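Local structure of clp gene regulator (ClgR) (Corynebacterium glutamicum, 3F52) at residues B[26-37]-B[58-68]. The protein probably binds regulatory DNA through a helix-turn-helix domain and activates transcription of clp protease genes. Numbering follows the deposited sequence.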
# COMPACT_ATOMS: atom_id res chain seq x y z
N ARG B 26 2.90 -5.65 -0.94
CA ARG B 26 4.19 -5.24 -1.49
C ARG B 26 4.46 -5.90 -2.84
O ARG B 26 5.10 -5.29 -3.68
CB ARG B 26 5.35 -5.45 -0.51
CG ARG B 26 5.51 -6.89 0.00
CD ARG B 26 6.92 -7.01 0.63
NE ARG B 26 7.20 -8.34 1.19
CZ ARG B 26 6.82 -8.74 2.40
NH1 ARG B 26 7.13 -9.97 2.79
NH2 ARG B 26 6.08 -7.94 3.19
N GLU B 27 4.00 -7.15 -3.02
CA GLU B 27 4.05 -7.86 -4.29
C GLU B 27 3.19 -7.19 -5.36
O GLU B 27 3.63 -6.98 -6.49
CB GLU B 27 3.60 -9.29 -4.10
CG GLU B 27 4.63 -10.10 -3.27
CD GLU B 27 4.17 -11.47 -2.89
OE1 GLU B 27 2.95 -11.70 -2.85
OE2 GLU B 27 5.05 -12.32 -2.61
N ALA B 28 1.96 -6.83 -4.98
CA ALA B 28 1.04 -6.19 -5.93
C ALA B 28 1.58 -4.78 -6.30
O ALA B 28 1.61 -4.40 -7.47
CB ALA B 28 -0.38 -6.10 -5.31
N LEU B 29 2.01 -4.02 -5.31
CA LEU B 29 2.60 -2.71 -5.55
C LEU B 29 3.87 -2.80 -6.39
O LEU B 29 4.09 -1.97 -7.30
CB LEU B 29 2.94 -2.07 -4.21
CG LEU B 29 2.92 -0.58 -3.90
CD1 LEU B 29 1.57 0.01 -4.30
CD2 LEU B 29 3.17 -0.34 -2.36
N GLY B 30 4.71 -3.79 -6.09
CA GLY B 30 5.94 -3.98 -6.91
C GLY B 30 5.62 -4.28 -8.36
O GLY B 30 6.26 -3.77 -9.28
N ALA B 31 4.63 -5.13 -8.59
CA ALA B 31 4.22 -5.50 -9.95
C ALA B 31 3.67 -4.27 -10.69
O ALA B 31 3.94 -4.09 -11.88
CB ALA B 31 3.20 -6.62 -9.91
N ALA B 32 2.91 -3.42 -9.97
CA ALA B 32 2.37 -2.18 -10.54
C ALA B 32 3.52 -1.25 -10.96
O ALA B 32 3.57 -0.76 -12.08
CB ALA B 32 1.47 -1.50 -9.54
N LEU B 33 4.46 -1.03 -10.04
CA LEU B 33 5.64 -0.19 -10.31
C LEU B 33 6.40 -0.68 -11.52
O LEU B 33 6.77 0.12 -12.38
CB LEU B 33 6.56 -0.13 -9.09
CG LEU B 33 6.05 0.73 -7.91
CD1 LEU B 33 6.83 0.41 -6.65
CD2 LEU B 33 6.11 2.25 -8.24
N ARG B 34 6.61 -1.99 -11.61
CA ARG B 34 7.30 -2.57 -12.76
C ARG B 34 6.55 -2.26 -14.07
O ARG B 34 7.16 -1.88 -15.08
CB ARG B 34 7.47 -4.08 -12.60
CG ARG B 34 8.28 -4.70 -13.76
CD ARG B 34 8.29 -6.24 -13.76
NE ARG B 34 8.57 -6.82 -12.44
CZ ARG B 34 7.66 -7.49 -11.70
NH1 ARG B 34 8.02 -7.97 -10.52
NH2 ARG B 34 6.41 -7.69 -12.15
N SER B 35 5.22 -2.40 -14.05
CA SER B 35 4.45 -2.13 -15.25
C SER B 35 4.48 -0.62 -15.62
O SER B 35 4.58 -0.30 -16.81
CB SER B 35 3.03 -2.72 -15.17
OG SER B 35 2.16 -1.86 -14.50
N PHE B 36 4.45 0.29 -14.64
CA PHE B 36 4.57 1.73 -14.93
C PHE B 36 5.95 2.05 -15.50
O PHE B 36 6.08 2.90 -16.39
CB PHE B 36 4.34 2.58 -13.68
CG PHE B 36 2.88 2.89 -13.40
CD1 PHE B 36 2.05 1.94 -12.80
CD2 PHE B 36 2.35 4.14 -13.71
CE1 PHE B 36 0.69 2.22 -12.52
CE2 PHE B 36 0.99 4.45 -13.43
CZ PHE B 36 0.16 3.48 -12.84
N ARG B 37 6.98 1.38 -14.99
CA ARG B 37 8.34 1.56 -15.51
C ARG B 37 8.47 1.04 -16.94
O ARG B 37 9.07 1.69 -17.81
CB ARG B 37 9.38 0.89 -14.59
CG ARG B 37 10.81 1.04 -15.09
CD ARG B 37 11.85 0.53 -14.09
NE ARG B 37 11.76 -0.91 -13.85
CZ ARG B 37 12.18 -1.86 -14.69
NH1 ARG B 37 12.70 -1.55 -15.88
NH2 ARG B 37 12.07 -3.13 -14.35
N LEU B 58 15.58 -1.40 -5.96
CA LEU B 58 14.43 -1.26 -6.84
C LEU B 58 13.94 -2.61 -7.32
O LEU B 58 12.73 -2.84 -7.38
CB LEU B 58 14.77 -0.36 -8.04
CG LEU B 58 13.57 -0.12 -8.98
CD1 LEU B 58 12.32 0.45 -8.25
CD2 LEU B 58 13.95 0.77 -10.16
N SER B 59 14.87 -3.49 -7.67
CA SER B 59 14.53 -4.82 -8.16
C SER B 59 13.75 -5.58 -7.07
O SER B 59 12.69 -6.17 -7.35
CB SER B 59 15.78 -5.58 -8.56
OG SER B 59 15.45 -6.90 -8.94
N GLU B 60 14.27 -5.56 -5.84
CA GLU B 60 13.58 -6.19 -4.69
C GLU B 60 12.21 -5.54 -4.40
O GLU B 60 11.25 -6.25 -4.09
CB GLU B 60 14.48 -6.20 -3.45
CG GLU B 60 15.57 -7.25 -3.58
CD GLU B 60 16.68 -7.07 -2.59
OE1 GLU B 60 16.56 -6.15 -1.73
OE2 GLU B 60 17.68 -7.84 -2.69
N LEU B 61 12.12 -4.22 -4.53
CA LEU B 61 10.80 -3.55 -4.41
C LEU B 61 9.82 -4.08 -5.47
O LEU B 61 8.67 -4.44 -5.16
CB LEU B 61 10.97 -2.03 -4.53
CG LEU B 61 9.68 -1.19 -4.54
CD1 LEU B 61 8.80 -1.51 -3.31
CD2 LEU B 61 10.00 0.33 -4.60
N GLU B 62 10.29 -4.10 -6.73
CA GLU B 62 9.46 -4.59 -7.85
C GLU B 62 9.05 -6.05 -7.69
O GLU B 62 7.94 -6.43 -8.10
CB GLU B 62 10.17 -4.40 -9.18
CG GLU B 62 10.28 -2.95 -9.61
CD GLU B 62 10.87 -2.77 -11.02
OE1 GLU B 62 11.36 -3.75 -11.62
OE2 GLU B 62 10.82 -1.63 -11.53
N ARG B 63 9.91 -6.84 -7.04
CA ARG B 63 9.62 -8.26 -6.82
C ARG B 63 8.82 -8.56 -5.53
O ARG B 63 8.61 -9.73 -5.21
CB ARG B 63 10.91 -9.08 -6.87
CG ARG B 63 11.38 -9.28 -8.32
CD ARG B 63 12.57 -10.22 -8.42
NE ARG B 63 13.79 -9.60 -7.89
CZ ARG B 63 14.30 -9.85 -6.69
NH1 ARG B 63 15.43 -9.22 -6.34
NH2 ARG B 63 13.72 -10.71 -5.86
N GLY B 64 8.41 -7.52 -4.80
CA GLY B 64 7.58 -7.72 -3.60
C GLY B 64 8.41 -8.21 -2.45
O GLY B 64 7.92 -8.94 -1.58
N ARG B 65 9.68 -7.80 -2.42
CA ARG B 65 10.58 -8.22 -1.34
C ARG B 65 11.10 -7.07 -0.48
O ARG B 65 12.03 -7.25 0.32
CB ARG B 65 11.74 -9.03 -1.93
CG ARG B 65 11.27 -10.24 -2.78
CD ARG B 65 10.56 -11.28 -1.86
NE ARG B 65 10.07 -12.45 -2.60
CZ ARG B 65 8.79 -12.68 -2.87
NH1 ARG B 65 8.45 -13.78 -3.57
NH2 ARG B 65 7.85 -11.84 -2.46
N LYS B 66 10.48 -5.90 -0.64
CA LYS B 66 10.76 -4.76 0.24
C LYS B 66 9.49 -4.08 0.67
O LYS B 66 8.62 -3.82 -0.16
CB LYS B 66 11.60 -3.70 -0.49
CG LYS B 66 12.99 -4.07 -0.75
CD LYS B 66 13.85 -3.87 0.48
CE LYS B 66 15.31 -4.01 0.10
NZ LYS B 66 16.15 -4.34 1.27
N GLU B 67 9.39 -3.77 1.95
CA GLU B 67 8.35 -2.88 2.42
C GLU B 67 8.86 -1.44 2.32
O GLU B 67 9.85 -1.10 2.98
CB GLU B 67 8.01 -3.22 3.87
CG GLU B 67 7.20 -4.50 4.08
CD GLU B 67 5.76 -4.36 3.58
OE1 GLU B 67 5.08 -3.33 3.86
OE2 GLU B 67 5.32 -5.28 2.89
N VAL B 68 8.21 -0.62 1.50
CA VAL B 68 8.68 0.74 1.15
C VAL B 68 7.96 1.75 2.04
O VAL B 68 6.78 1.58 2.31
CB VAL B 68 8.43 1.05 -0.37
CG1 VAL B 68 6.94 1.08 -0.75
CG2 VAL B 68 9.10 2.35 -0.81
O HOH W 1 6.02 -8.24 -7.33
O HOH W 2 5.57 -14.62 -3.72
O HOH W 3 9.35 0.76 -10.96
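Gly30 lies against the C-terminal end of helix 55-62, and the short axes of 26-37 and 58-62 approach to 8.5 Å at 117°. With no CB on either glycine the backbones meet directly: Gly30 CA is 3.3 Å from Leu61 O, a CA-H...O contact, and Gly64 CA sits 3.6 Å from Glu27 CA. The place of a CB is taken by Leu61 O and Glu62 O at Gly30, and by Glu27 CG at Gly64. Positive phi at Gly64, with bonds from Gly64 N and Arg65 N back into the last turn, defines a Schellman motif. A water donating to both Glu27 O and Glu62 O bridges the two backbones.

Arg37 grips Glu62 side-on: NE meets OE2 at 2.6 Å and NH2 meets OE1, both on syn lone pairs, with the two planar groups only 10° apart. The bend at chi3 brings the NE/NH2 edge of the guanidinium up to the carboxylate, the side chains crossing at about a right angle. Arg37 NH1 bonds to Val42 O, so three bonds to two partners hold the guanidinium against rotation. A further water donates to Glu62 OE2 and, weakly, to Leu33 O.

In the helix-turn-helix domain, helices 44-51 and 55-62 form the motif itself, and the Arg37-Glu62 salt bridge ties the end of the second to helix 25-40. Nearby, Leu33 CD1 packs on Leu61 CD2 at 3.8 Å.

At the other end, Arg65 NH2 reaches the anti lone pair of Glu27 OE2 (2.8 Å) and also bonds to Gly64 O. Arg26 NE gives Gly64 O a weak bond, whereas Arg26 NH2 meets Glu67 OE2 at 2.8 Å; this oxygen lies in the guanidinium plane but is approached on its anti side, out of the carboxylate plane, the planes being 84° apart. The second subunit adjoins: its Glu71 also pairs with Arg26, and its Ser70 OG hydrogen-bonds both Glu67 OE2 and Arg26 N.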